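Local structure of peroxisomal acyl-coenzyme A oxidase 1 (Arabidopsis thaliana, 1W07) at residues Val429-Val434 against Glu521-His526; Glu488-Arg493 against His526-Val531. The protein catalyses the FAD-dependent, oxygen-consuming desaturation of long- and medium-chain acyl-CoAs to 2-trans-enoyl-CoAs in peroxisomal beta-oxidation. The protein carries 1 engineered substitution. All blocks are in the same frame, centred on the assembly; numbering follows the deposited sequence.

From the N terminus, the chain reaches 429-434 first, on helix 427-443 beside the FAD, and then 488-493, on helix 480-503, before helix 516-538 supplies both remaining segments. Interaction 1 closes a loop of 86 residues and interaction 2 one of 32, the latter the more strongly helical; neither contains a strand. Their segments alternate along the sequence, so the two closures cross instead of nesting. They share His526 and their centres lie 11 Å apart, with Ala525 CB packed against Arg490 CZ between them. Helix 516-538 is thus common to both contacts, meeting the cofactor-contacting helix on one part of its surface and its partner in the C-terminal helical region on another.

Interaction 1: Val429-Val434 against Glu521-His526; sequences VLQLQV and EAAIAH. With FAD (flavin-adenine dinucleotide), chain I.
The His526 imidazole carries Ile530 CG1 over one face, offset toward the rim, while Val434 CG1 approaches its CD2 to 4.3 Å and Tyr457 OH takes up ND1 in a hydrogen bond. A second flat group, the Gln431 amide, meets Ala523 and Ile524 with its two ends: OE1 lies 3.6 Å from Ala523 CB, and NE2 comes to 4.0 Å from Ile524 CG1, the Gln431 and Ile524 side chains crossing at about a right angle. A bend at chi2 (-66°) folds this amide over the neighbouring helix. Its OE1 is buried without any hydrogen-bonding partner in the model, with Cys527 SG packed nearby, a probable energetic cost of the packing. The third flat group is the adenine of FAD: Val429 CG2 stands 3.6 Å from its N7A, and Leu432 CD1 lies 3.5 Å from its N1A, both on the same side of the adenine plane.

Ala523 lies at the centre of the contact. Its methyl group sits 3.4 Å from the backbone O of Gln431 and 3.8 Å from Val434 CG1, the branch set anti to the backbone N (chi1 173°). The helix segments cross at 80° with their axes 8.5 Å apart, a close approach consistent with so small a side chain at the crossing, and the contact is one of van der Waals fit.

Val429 also packs on Phe313 of the second subunit, and its backbone N is hydrogen-bonded to Asp426 OD1, which itself binds FAD. Helix 427-443 is therefore clasped between the adenine end of the FAD site and helix 516-538. Such a junction, between the helical domain that helps hold the flavin and the additional C-terminal helical domain, belongs to the characteristic architecture of acyl-CoA oxidases.

Interaction 2: Glu488-Arg493 against His526-Val531; sequences EARALR and HCQLIV
Helices 480-503 and 516-538 form an antiparallel pair in the C-terminal helical domain of this acyl-CoA oxidase, the N-to-C directions of their short segments 158° apart and the axes 9.1 Å apart. The polar part is a fork. Arg490, its chain bent at chi2 so that the guanidinium reaches across, offers both terminal nitrogens to one atom: NH1 bonds Gln528 OE1 at 2.8 Å and NH2 bonds the same OE1 at 3.0 Å. The oxygen lies near the guanidinium plane, although the amide plane is turned 34° from it, and neither bond is straight, as expected when two donors share an acceptor. NH2 also forms a salt bridge that links the pair to Asp570 in helix 568-572. An alanine in place of Arg490 removes these bonds, and would probably loosen the link between the helices and leave a buried amide oxygen less well satisfied.

The apolar part involves Leu529, Glu488 and Ala491. Leu529, with CG anti to the backbone N (chi1 164°), spreads its two methyl groups against the aliphatic stem of Glu488, Leu529 CD1 reaching Glu488 CG at 3.5 Å. Where the backbones come closest, Ala491 CB rests 4.1 Å from the backbone N of His526.

Interaction 1: Val429-Val434 against Glu521-His526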
ATOM      1  N   VAL B 429     -12.249 -14.118  -0.109  1.00 14.44           N
ATOM      2  CA  VAL B 429     -13.370 -14.981   0.207  1.00 18.96           C
ATOM      3  C   VAL B 429     -14.538 -14.669  -0.733  1.00 19.73           C
ATOM      4  O   VAL B 429     -15.191 -15.580  -1.238  1.00 21.47           O
ATOM      5  CB  VAL B 429     -13.830 -14.787   1.669  1.00 21.20           C
ATOM      6  CG1 VAL B 429     -15.096 -15.583   1.916  1.00 20.79           C
ATOM      7  CG2 VAL B 429     -12.734 -15.237   2.627  1.00 23.99           C
ATOM      8  N   LEU B 430     -14.801 -13.384  -0.975  1.00 17.60           N
ATOM      9  CA  LEU B 430     -15.901 -12.992  -1.856  1.00 21.23           C
ATOM     10  C   LEU B 430     -15.727 -13.496  -3.288  1.00 22.00           C
ATOM     11  O   LEU B 430     -16.694 -13.916  -3.921  1.00 21.18           O
ATOM     12  CB  LEU B 430     -16.070 -11.462  -1.867  1.00 17.20           C
ATOM     13  CG  LEU B 430     -16.636 -10.876  -0.576  1.00 21.34           C
ATOM     14  CD1 LEU B 430     -16.541  -9.347  -0.573  1.00 24.68           C
ATOM     15  CD2 LEU B 430     -18.077 -11.335  -0.431  1.00 24.47           C
ATOM     16  N   GLN B 431     -14.496 -13.454  -3.793  1.00 21.07           N
ATOM     17  CA  GLN B 431     -14.220 -13.909  -5.146  1.00 20.73           C
ATOM     18  C   GLN B 431     -14.378 -15.424  -5.261  1.00 23.18           C
ATOM     19  O   GLN B 431     -14.660 -15.947  -6.341  1.00 24.74           O
ATOM     20  CB  GLN B 431     -12.814 -13.487  -5.588  1.00 24.06           C
ATOM     21  CG  GLN B 431     -12.673 -11.988  -5.928  1.00 24.92           C
ATOM     22  CD  GLN B 431     -13.472 -11.564  -7.161  1.00 24.50           C
ATOM     23  OE1 GLN B 431     -14.282 -12.327  -7.691  1.00 25.92           O
ATOM     24  NE2 GLN B 431     -13.247 -10.333  -7.619  1.00 21.33           N
ATOM     25  N   LEU B 432     -14.210 -16.136  -4.150  1.00 22.08           N
ATOM     26  CA  LEU B 432     -14.372 -17.586  -4.174  1.00 22.59           C
ATOM     27  C   LEU B 432     -15.846 -17.921  -4.346  1.00 23.30           C
ATOM     28  O   LEU B 432     -16.200 -18.935  -4.946  1.00 21.37           O
ATOM     29  CB  LEU B 432     -13.825 -18.205  -2.883  1.00 24.02           C
ATOM     30  CG  LEU B 432     -12.291 -18.190  -2.770  1.00 20.92           C
ATOM     31  CD1 LEU B 432     -11.869 -18.598  -1.367  1.00 22.29           C
ATOM     32  CD2 LEU B 432     -11.707 -19.130  -3.812  1.00 21.83           C
ATOM     33  N   GLN B 433     -16.710 -17.062  -3.821  1.00 22.33           N
ATOM     34  CA  GLN B 433     -18.146 -17.269  -3.951  1.00 24.00           C
ATOM     35  C   GLN B 433     -18.510 -17.116  -5.422  1.00 21.69           C
ATOM     36  O   GLN B 433     -19.325 -17.877  -5.952  1.00 21.83           O
ATOM     37  CB  GLN B 433     -18.910 -16.247  -3.103  1.00 26.90           C
ATOM     38  CG  GLN B 433     -19.016 -16.639  -1.633  1.00 32.03           C
ATOM     39  CD  GLN B 433     -19.309 -15.459  -0.721  1.00 35.58           C
ATOM     40  OE1 GLN B 433     -20.070 -14.551  -1.073  1.00 37.97           O
ATOM     41  NE2 GLN B 433     -18.716 -15.475   0.464  1.00 36.37           N
ATOM     42  N   VAL B 434     -17.903 -16.136  -6.087  1.00 20.42           N
ATOM     43  CA  VAL B 434     -18.167 -15.918  -7.509  1.00 17.63           C
ATOM     44  C   VAL B 434     -17.706 -17.152  -8.276  1.00 18.78           C
ATOM     45  O   VAL B 434     -18.399 -17.631  -9.174  1.00 17.98           O
ATOM     46  CB  VAL B 434     -17.414 -14.669  -8.041  1.00 19.73           C
ATOM     47  CG1 VAL B 434     -17.571 -14.559  -9.565  1.00 20.09           C
ATOM     48  CG2 VAL B 434     -17.957 -13.417  -7.369  1.00 18.88           C
ATOM     49  N   GLU B 521      -8.600 -16.387  -9.892  1.00 16.68           N
ATOM     50  CA  GLU B 521      -8.172 -15.674 -11.097  1.00 16.33           C
ATOM     51  C   GLU B 521      -9.287 -15.677 -12.150  1.00 16.13           C
ATOM     52  O   GLU B 521      -9.498 -14.669 -12.829  1.00 13.18           O
ATOM     53  CB  GLU B 521      -6.914 -16.307 -11.676  1.00 18.13           C
ATOM     54  CG  GLU B 521      -5.637 -15.784 -11.052  1.00 26.55           C
ATOM     55  CD  GLU B 521      -4.407 -16.455 -11.615  1.00 29.52           C
ATOM     56  OE1 GLU B 521      -4.303 -16.565 -12.855  1.00 38.86           O
ATOM     57  OE2 GLU B 521      -3.543 -16.862 -10.822  1.00 34.76           O
ATOM     58  N   ALA B 522     -10.002 -16.797 -12.284  1.00 14.64           N
ATOM     59  CA  ALA B 522     -11.097 -16.898 -13.252  1.00 17.05           C
ATOM     60  C   ALA B 522     -12.257 -15.985 -12.855  1.00 16.08           C
ATOM     61  O   ALA B 522     -12.903 -15.380 -13.711  1.00 19.06           O
ATOM     62  CB  ALA B 522     -11.593 -18.356 -13.359  1.00 17.64           C
ATOM     63  N   ALA B 523     -12.524 -15.908 -11.554  1.00 15.30           N
ATOM     64  CA  ALA B 523     -13.600 -15.068 -11.044  1.00 13.99           C
ATOM     65  C   ALA B 523     -13.249 -13.597 -11.276  1.00 11.32           C
ATOM     66  O   ALA B 523     -14.114 -12.785 -11.607  1.00 14.14           O
ATOM     67  CB  ALA B 523     -13.823 -15.349  -9.556  1.00 15.21           C
ATOM     68  N   ILE B 524     -11.978 -13.255 -11.106  1.00 13.70           N
ATOM     69  CA  ILE B 524     -11.520 -11.888 -11.337  1.00 14.61           C
ATOM     70  C   ILE B 524     -11.687 -11.526 -12.803  1.00 16.02           C
ATOM     71  O   ILE B 524     -12.132 -10.420 -13.116  1.00 16.21           O
ATOM     72  CB  ILE B 524     -10.032 -11.709 -10.924  1.00 14.62           C
ATOM     73  CG1 ILE B 524      -9.947 -11.625  -9.391  1.00 12.86           C
ATOM     74  CG2 ILE B 524      -9.429 -10.466 -11.602  1.00 13.39           C
ATOM     75  CD1 ILE B 524      -8.543 -11.685  -8.872  1.00 14.99           C
ATOM     76  N   ALA B 525     -11.334 -12.448 -13.701  1.00 14.14           N
ATOM     77  CA  ALA B 525     -11.473 -12.198 -15.146  1.00 17.11           C
ATOM     78  C   ALA B 525     -12.940 -11.953 -15.492  1.00 16.69           C
ATOM     79  O   ALA B 525     -13.252 -11.102 -16.316  1.00 19.70           O
ATOM     80  CB  ALA B 525     -10.919 -13.390 -15.973  1.00 19.30           C
ATOM     81  N   HIS B 526     -13.843 -12.692 -14.855  1.00 19.48           N
ATOM     82  CA  HIS B 526     -15.269 -12.515 -15.090  1.00 18.35           C
ATOM     83  C   HIS B 526     -15.705 -11.117 -14.653  1.00 15.89           C
ATOM     84  O   HIS B 526     -16.371 -10.404 -15.395  1.00 16.65           O
ATOM     85  CB  HIS B 526     -16.062 -13.558 -14.313  1.00 20.87           C
ATOM     86  CG  HIS B 526     -17.545 -13.378 -14.414  1.00 20.00           C
ATOM     87  ND1 HIS B 526     -18.251 -13.621 -15.573  1.00 18.63           N
ATOM     88  CD2 HIS B 526     -18.459 -12.995 -13.492  1.00 17.28           C
ATOM     89  CE1 HIS B 526     -19.533 -13.396 -15.359  1.00 17.87           C
ATOM     90  NE2 HIS B 526     -19.687 -13.018 -14.105  1.00 19.01           N
TER
HETATM   91  PA  FAD I1660     -10.592 -13.604   7.650  1.00 20.64           P
HETATM   92  O1A FAD I1660     -11.870 -13.876   6.956  1.00 16.75           O
HETATM   93  O2A FAD I1660     -10.288 -14.376   8.874  1.00 17.34           O
HETATM   94  O5B FAD I1660      -9.396 -13.776   6.590  1.00 16.95           O
HETATM   95  C5B FAD I1660      -8.029 -13.676   6.995  1.00 14.41           C
HETATM   96  C4B FAD I1660      -7.116 -14.241   5.903  1.00 17.12           C
HETATM   97  O4B FAD I1660      -7.520 -15.602   5.665  1.00 16.36           O
HETATM   98  C3B FAD I1660      -7.304 -13.490   4.581  1.00 12.60           C
HETATM   99  O3B FAD I1660      -6.118 -13.599   3.792  1.00 15.74           O
HETATM  100  C2B FAD I1660      -8.453 -14.262   3.936  1.00 16.69           C
HETATM  101  O2B FAD I1660      -8.365 -14.180   2.511  1.00 13.64           O
HETATM  102  C1B FAD I1660      -8.092 -15.692   4.349  1.00 16.87           C
HETATM  103  N9A FAD I1660      -9.286 -16.568   4.340  1.00 15.69           N
HETATM  104  C8A FAD I1660     -10.249 -16.598   5.263  1.00 17.20           C
HETATM  105  N7A FAD I1660     -11.165 -17.505   4.924  1.00 14.24           N
HETATM  106  C5A FAD I1660     -10.789 -18.055   3.775  1.00 13.49           C
HETATM  107  C6A FAD I1660     -11.326 -19.045   2.961  1.00 14.48           C
HETATM  108  N6A FAD I1660     -12.506 -19.595   3.231  1.00 13.14           N
HETATM  109  N1A FAD I1660     -10.624 -19.417   1.809  1.00 17.37           N
HETATM  110  C2A FAD I1660      -9.414 -18.787   1.497  1.00 13.71           C
HETATM  111  N3A FAD I1660      -8.941 -17.842   2.290  1.00 18.81           N
HETATM  112  C4A FAD I1660      -9.588 -17.464   3.406  1.00 13.08           C
HETATM  113  N1  FAD I1660     -17.850  -5.821  11.828  1.00 16.13           N
HETATM  114  C2  FAD I1660     -19.118  -5.574  12.370  1.00 18.73           C
HETATM  115  O2  FAD I1660     -19.830  -6.513  12.720  1.00 24.47           O
HETATM  116  N3  FAD I1660     -19.554  -4.249  12.518  1.00 17.62           N
HETATM  117  C4  FAD I1660     -18.727  -3.187  12.133  1.00 20.17           C
HETATM  118  O4  FAD I1660     -19.134  -2.029  12.238  1.00 15.16           O
HETATM  119  C4X FAD I1660     -17.459  -3.442  11.618  1.00 18.39           C
HETATM  120  N5  FAD I1660     -16.587  -2.389  11.302  1.00 16.82           N
HETATM  121  C5X FAD I1660     -15.306  -2.633  10.801  1.00 19.12           C
HETATM  122  C6  FAD I1660     -14.420  -1.580  10.603  1.00 16.54           C
HETATM  123  C7  FAD I1660     -13.110  -1.831  10.215  1.00 18.94           C
HETATM  124  C7M FAD I1660     -12.161  -0.648  10.023  1.00 19.89           C
HETATM  125  C8  FAD I1660     -12.682  -3.149  10.014  1.00 20.31           C
HETATM  126  C8M FAD I1660     -11.245  -3.454   9.585  1.00 19.05           C
HETATM  127  C9  FAD I1660     -13.575  -4.196  10.203  1.00 16.78           C
HETATM  128  C9A FAD I1660     -14.888  -3.954  10.594  1.00 19.98           C
HETATM  129  N10 FAD I1660     -15.778  -5.004  10.857  1.00 16.92           N
HETATM  130  C10 FAD I1660     -17.024  -4.751  11.456  1.00 18.32           C
HETATM  131  C1' FAD I1660     -15.385  -6.416  10.622  1.00 16.57           C
HETATM  132  C2' FAD I1660     -15.456  -6.736   9.126  1.00 17.80           C
HETATM  133  O2' FAD I1660     -16.753  -6.415   8.619  1.00 19.53           O
HETATM  134  C3' FAD I1660     -15.121  -8.189   8.774  1.00 20.91           C
HETATM  135  O3' FAD I1660     -16.010  -9.067   9.470  1.00 23.05           O
HETATM  136  C4' FAD I1660     -13.681  -8.567   9.129  1.00 20.36           C
HETATM  137  O4' FAD I1660     -12.790  -7.466   8.938  1.00 18.60           O
HETATM  138  C5' FAD I1660     -13.245  -9.742   8.254  1.00 23.99           C
HETATM  139  O5' FAD I1660     -11.853 -10.004   8.431  1.00 25.84           O
HETATM  140  P   FAD I1660     -11.353 -11.343   9.161  1.00 21.67           P
HETATM  141  O1P FAD I1660     -10.459 -10.925  10.261  1.00 19.08           O
HETATM  142  O2P FAD I1660     -12.530 -12.182   9.478  1.00 22.97           O
HETATM  143  O3P FAD I1660     -10.490 -12.038   7.998  1.00 19.51           O

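Interaction 2: Glu488-Arg493 against His526-Val531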
ATOM      1  N   GLU B 488     -14.533 -11.842 -23.075  1.00 22.93           N
ATOM      2  CA  GLU B 488     -15.488 -12.922 -22.824  1.00 26.17           C
ATOM      3  C   GLU B 488     -14.790 -14.262 -23.021  1.00 27.25           C
ATOM      4  O   GLU B 488     -14.911 -15.161 -22.195  1.00 28.51           O
ATOM      5  CB  GLU B 488     -16.702 -12.817 -23.758  1.00 25.61           C
ATOM      6  CG  GLU B 488     -17.533 -11.554 -23.578  1.00 25.98           C
ATOM      7  CD  GLU B 488     -18.736 -11.513 -24.499  1.00 28.59           C
ATOM      8  OE1 GLU B 488     -18.653 -12.087 -25.603  1.00 31.51           O
ATOM      9  OE2 GLU B 488     -19.756 -10.891 -24.135  1.00 30.94           O
ATOM     10  N   ALA B 489     -14.046 -14.385 -24.112  1.00 28.56           N
ATOM     11  CA  ALA B 489     -13.312 -15.614 -24.394  1.00 29.69           C
ATOM     12  C   ALA B 489     -12.300 -15.925 -23.293  1.00 30.15           C
ATOM     13  O   ALA B 489     -12.208 -17.053 -22.812  1.00 31.11           O
ATOM     14  CB  ALA B 489     -12.594 -15.495 -25.728  1.00 31.83           C
ATOM     15  N   ARG B 490     -11.536 -14.918 -22.896  1.00 26.88           N
ATOM     16  CA  ARG B 490     -10.537 -15.088 -21.854  1.00 26.51           C
ATOM     17  C   ARG B 490     -11.148 -15.571 -20.535  1.00 24.88           C
ATOM     18  O   ARG B 490     -10.617 -16.476 -19.887  1.00 26.07           O
ATOM     19  CB  ARG B 490      -9.784 -13.766 -21.658  1.00 26.96           C
ATOM     20  CG  ARG B 490      -8.903 -13.715 -20.430  1.00 28.78           C
ATOM     21  CD  ARG B 490      -9.471 -12.738 -19.415  1.00 29.62           C
ATOM     22  NE  ARG B 490      -8.577 -12.543 -18.264  1.00 26.93           N
ATOM     23  CZ  ARG B 490      -8.623 -11.470 -17.478  1.00 24.54           C
ATOM     24  NH1 ARG B 490      -9.506 -10.504 -17.724  1.00 20.28           N
ATOM     25  NH2 ARG B 490      -7.794 -11.357 -16.457  1.00 21.50           N
ATOM     26  N   ALA B 491     -12.272 -14.979 -20.149  1.00 23.59           N
ATOM     27  CA  ALA B 491     -12.959 -15.354 -18.915  1.00 23.40           C
ATOM     28  C   ALA B 491     -13.566 -16.752 -19.016  1.00 26.18           C
ATOM     29  O   ALA B 491     -13.373 -17.591 -18.136  1.00 25.07           O
ATOM     30  CB  ALA B 491     -14.049 -14.346 -18.600  1.00 20.79           C
ATOM     31  N   LEU B 492     -14.309 -16.993 -20.093  1.00 26.49           N
ATOM     32  CA  LEU B 492     -14.945 -18.287 -20.314  1.00 27.99           C
ATOM     33  C   LEU B 492     -13.897 -19.394 -20.371  1.00 26.19           C
ATOM     34  O   LEU B 492     -14.072 -20.453 -19.782  1.00 27.30           O
ATOM     35  CB  LEU B 492     -15.747 -18.268 -21.620  1.00 28.18           C
ATOM     36  CG  LEU B 492     -16.416 -19.587 -22.044  1.00 28.94           C
ATOM     37  CD1 LEU B 492     -17.359 -20.075 -20.960  1.00 30.65           C
ATOM     38  CD2 LEU B 492     -17.182 -19.361 -23.331  1.00 33.04           C
ATOM     39  N   ARG B 493     -12.814 -19.131 -21.093  1.00 24.80           N
ATOM     40  CA  ARG B 493     -11.732 -20.082 -21.237  1.00 24.90           C
ATOM     41  C   ARG B 493     -11.154 -20.480 -19.879  1.00 25.06           C
ATOM     42  O   ARG B 493     -10.956 -21.664 -19.596  1.00 23.28           O
ATOM     43  CB  ARG B 493     -10.639 -19.482 -22.120  1.00 27.19           C
ATOM     44  CG  ARG B 493      -9.326 -20.243 -22.128  1.00 33.46           C
ATOM     45  CD  ARG B 493      -9.449 -21.591 -22.797  1.00 36.82           C
ATOM     46  NE  ARG B 493      -8.498 -21.731 -23.904  1.00 42.28           N
ATOM     47  CZ  ARG B 493      -8.308 -22.858 -24.579  1.00 40.70           C
ATOM     48  NH1 ARG B 493      -9.007 -23.938 -24.261  1.00 40.54           N
ATOM     49  NH2 ARG B 493      -7.433 -22.901 -25.574  1.00 41.84           N
ATOM     50  N   HIS B 526     -13.843 -12.692 -14.855  1.00 19.48           N
ATOM     51  CA  HIS B 526     -15.269 -12.515 -15.090  1.00 18.35           C
ATOM     52  C   HIS B 526     -15.705 -11.117 -14.653  1.00 15.89           C
ATOM     53  O   HIS B 526     -16.371 -10.404 -15.395  1.00 16.65           O
ATOM     54  CB  HIS B 526     -16.062 -13.558 -14.313  1.00 20.87           C
ATOM     55  CG  HIS B 526     -17.545 -13.378 -14.414  1.00 20.00           C
ATOM     56  ND1 HIS B 526     -18.251 -13.621 -15.573  1.00 18.63           N
ATOM     57  CD2 HIS B 526     -18.459 -12.995 -13.492  1.00 17.28           C
ATOM     58  CE1 HIS B 526     -19.533 -13.396 -15.359  1.00 17.87           C
ATOM     59  NE2 HIS B 526     -19.687 -13.018 -14.105  1.00 19.01           N
ATOM     60  N   CYS B 527     -15.318 -10.715 -13.447  1.00 16.39           N
ATOM     61  CA  CYS B 527     -15.660  -9.384 -12.935  1.00 16.40           C
ATOM     62  C   CYS B 527     -15.102  -8.262 -13.805  1.00 14.14           C
ATOM     63  O   CYS B 527     -15.755  -7.225 -13.963  1.00 14.80           O
ATOM     64  CB  CYS B 527     -15.142  -9.205 -11.514  1.00 17.45           C
ATOM     65  SG  CYS B 527     -15.910 -10.329 -10.364  1.00 18.82           S
ATOM     66  N   GLN B 528     -13.900  -8.450 -14.356  1.00 13.46           N
ATOM     67  CA  GLN B 528     -13.296  -7.422 -15.207  1.00 16.13           C
ATOM     68  C   GLN B 528     -14.100  -7.283 -16.493  1.00 16.76           C
ATOM     69  O   GLN B 528     -14.307  -6.174 -16.988  1.00 19.24           O
ATOM     70  CB  GLN B 528     -11.829  -7.762 -15.518  1.00 16.66           C
ATOM     71  CG  GLN B 528     -10.920  -7.678 -14.286  1.00 14.09           C
ATOM     72  CD  GLN B 528      -9.505  -8.179 -14.535  1.00 15.91           C
ATOM     73  OE1 GLN B 528      -9.270  -9.027 -15.401  1.00 13.02           O
ATOM     74  NE2 GLN B 528      -8.560  -7.696 -13.735  1.00 15.47           N
ATOM     75  N   LEU B 529     -14.542  -8.414 -17.034  1.00 18.37           N
ATOM     76  CA  LEU B 529     -15.357  -8.404 -18.251  1.00 18.89           C
ATOM     77  C   LEU B 529     -16.599  -7.553 -17.982  1.00 19.53           C
ATOM     78  O   LEU B 529     -16.979  -6.730 -18.804  1.00 21.93           O
ATOM     79  CB  LEU B 529     -15.782  -9.825 -18.612  1.00 17.73           C
ATOM     80  CG  LEU B 529     -16.934  -9.971 -19.612  1.00 24.09           C
ATOM     81  CD1 LEU B 529     -16.567  -9.381 -20.977  1.00 18.13           C
ATOM     82  CD2 LEU B 529     -17.274 -11.447 -19.735  1.00 22.88           C
ATOM     83  N   ILE B 530     -17.227  -7.757 -16.823  1.00 17.28           N
ATOM     84  CA  ILE B 530     -18.417  -6.991 -16.466  1.00 14.05           C
ATOM     85  C   ILE B 530     -18.125  -5.473 -16.466  1.00 18.12           C
ATOM     86  O   ILE B 530     -18.899  -4.679 -17.015  1.00 16.34           O
ATOM     87  CB  ILE B 530     -18.939  -7.428 -15.078  1.00 15.04           C
ATOM     88  CG1 ILE B 530     -19.444  -8.880 -15.143  1.00 18.97           C
ATOM     89  CG2 ILE B 530     -20.031  -6.489 -14.605  1.00 15.79           C
ATOM     90  CD1 ILE B 530     -19.923  -9.455 -13.801  1.00 13.33           C
ATOM     91  N   VAL B 531     -17.017  -5.064 -15.849  1.00 17.58           N
ATOM     92  CA  VAL B 531     -16.672  -3.652 -15.792  1.00 15.09           C
ATOM     93  C   VAL B 531     -16.447  -3.122 -17.211  1.00 13.66           C
ATOM     94  O   VAL B 531     -16.942  -2.058 -17.582  1.00 16.09           O
ATOM     95  CB  VAL B 531     -15.394  -3.430 -14.928  1.00 18.76           C
ATOM     96  CG1 VAL B 531     -15.068  -1.945 -14.855  1.00 17.31           C
ATOM     97  CG2 VAL B 531     -15.603  -3.985 -13.518  1.00 15.27           C
TER